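Local coordinates for probable M18-family aminopeptidase 1 (Thermotoga maritima, PDB 2GLF) that probably removes amino acids from the N-terminus of peptides as a metal-dependent aminopeptidase of the M18 family, at the interface of chains A and B. Sequence-based numbering; all coordinates share one arbitrary frame. Chains: chain A/B, Probable M18-family aminopeptidase 1.

The interface of chains A and B. Residues chain A 2, 342-343, 389; chain B 103, 217-218, 221.
B:Asn103 meets A:Asn343 through its backbone, and hydrogen bonds run both ways. The carboxamide oxygen OD1 of A:Asn343 takes the backbone N of B:Asn103 on a lone pair, at 3.0 Å. The amide nitrogen ND2 of A:Asn343 gives a bond to the backbone O of B:Asn103, 3.2 Å away, but from above that carbonyl's plane. Chi1 (-77°) sets CG of A:Asn343 beside its own backbone N, and chi2 (-85°) turns the amide so that OD1 and ND2 both face B:Asn103. A leucine in its place would probably leave the backbone N and O of B:Asn103 without these mates. The side chain of B:Asn103 adds a third bond, from ND2 to the backbone O of A:His342, at 3.2 Å and in the carbonyl plane.

Apolar contacts flank the bonds. CD2 of the A:His342 ring lies 3.5 Å from CB of B:Asn103, with ring and amide planes 64° apart. CG1 of A:Val389 packs 3.8 Å from CG of B:Asn103.

Selenomethionine A:Met2 is poorly ordered, though it buries much surface. As modelled, its SE lies 3.8 Å from CG of B:Glu217 and near CA of B:Glu218, and CE lies near the B:Asn103 amide; these contacts are tentative.

Chain A supplies its N-terminal segment, the 3-10 helix 341-343 and the end of strand 387-389. Chain B supplies a loop between strands 97-101 and 104-108, and the 3-10 helix 217-220. The patch belongs to the deposited dodecamer, which may be the biological assembly.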
loop_
_atom_site.group_PDB
_atom_site.type_symbol
_atom_site.label_atom_id
_atom_site.label_comp_id
_atom_site.label_asym_id
_atom_site.label_seq_id
_atom_site.Cartn_x
_atom_site.Cartn_y
_atom_site.Cartn_z
HETATM N N MSE A 2 32.835 10.580 -39.344
HETATM C CA MSE A 2 31.881 11.582 -38.873
HETATM C C MSE A 2 32.216 12.078 -37.472
HETATM O O MSE A 2 32.282 11.292 -36.530
HETATM C CB MSE A 2 30.468 11.013 -38.882
HETATM C CG MSE A 2 29.398 12.077 -38.767
HETATM SE SE MSE A 2 27.650 11.328 -38.471
HETATM C CE MSE A 2 27.460 11.775 -36.592
ATOM N N HIS A 342 23.851 9.840 -28.452
ATOM C CA HIS A 342 24.253 9.732 -29.851
ATOM C C HIS A 342 23.333 10.486 -30.820
ATOM O O HIS A 342 23.619 10.573 -32.012
ATOM C CB HIS A 342 24.362 8.257 -30.262
ATOM C CG HIS A 342 25.154 8.039 -31.516
ATOM N ND1 HIS A 342 26.450 8.489 -31.667
ATOM C CD2 HIS A 342 24.835 7.423 -32.681
ATOM C CE1 HIS A 342 26.893 8.159 -32.868
ATOM N NE2 HIS A 342 25.933 7.511 -33.503
ATOM N N ASN A 343 22.237 11.040 -30.310
ATOM C CA ASN A 343 21.294 11.789 -31.145
ATOM C C ASN A 343 20.783 13.025 -30.409
ATOM O O ASN A 343 19.665 13.487 -30.657
ATOM C CB ASN A 343 20.106 10.904 -31.545
ATOM C CG ASN A 343 20.450 9.929 -32.662
ATOM O OD1 ASN A 343 20.382 10.269 -33.841
ATOM N ND2 ASN A 343 20.831 8.712 -32.291
ATOM N N VAL A 389 22.725 16.798 -35.421
ATOM C CA VAL A 389 21.391 16.196 -35.384
ATOM C C VAL A 389 20.880 16.284 -33.958
ATOM O O VAL A 389 21.663 16.229 -33.017
ATOM C CB VAL A 389 21.395 14.697 -35.828
ATOM C CG1 VAL A 389 22.696 14.361 -36.528
ATOM C CG2 VAL A 389 21.160 13.781 -34.642
ATOM N N ASN B 103 21.316 9.039 -36.376
ATOM C CA ASN B 103 22.662 8.489 -36.204
ATOM C C ASN B 103 22.430 7.146 -35.528
ATOM O O ASN B 103 22.622 7.014 -34.321
ATOM C CB ASN B 103 23.524 9.368 -35.301
ATOM C CG ASN B 103 23.684 10.773 -35.832
ATOM O OD1 ASN B 103 23.983 10.975 -37.005
ATOM N ND2 ASN B 103 23.494 11.755 -34.963
ATOM N N GLU B 217 28.794 7.499 -42.821
ATOM C CA GLU B 217 27.920 7.556 -41.661
ATOM C C GLU B 217 26.968 8.743 -41.638
ATOM O O GLU B 217 25.818 8.606 -41.209
ATOM C CB GLU B 217 28.751 7.546 -40.386
ATOM C CG GLU B 217 27.939 7.547 -39.123
ATOM C CD GLU B 217 28.805 7.392 -37.901
ATOM O OE1 GLU B 217 29.980 7.825 -37.951
ATOM O OE2 GLU B 217 28.312 6.849 -36.888
ATOM N N GLU B 218 27.429 9.905 -42.092
ATOM C CA GLU B 218 26.563 11.084 -42.095
ATOM C C GLU B 218 25.380 10.946 -43.055
ATOM O O GLU B 218 24.425 11.725 -42.990
ATOM C CB GLU B 218 27.359 12.340 -42.440
ATOM C CG GLU B 218 26.512 13.604 -42.468
ATOM C CD GLU B 218 27.322 14.844 -42.777
ATOM O OE1 GLU B 218 26.742 15.810 -43.317
ATOM O OE2 GLU B 218 28.534 14.857 -42.475
ATOM N N VAL B 221 21.638 10.306 -41.768
ATOM C CA VAL B 221 20.835 11.466 -41.406
ATOM C C VAL B 221 19.834 11.719 -42.521
ATOM O O VAL B 221 18.624 11.589 -42.330
ATOM C CB VAL B 221 21.701 12.721 -41.241
ATOM C CG1 VAL B 221 20.836 13.883 -40.795
ATOM C CG2 VAL B 221 22.812 12.467 -40.235
#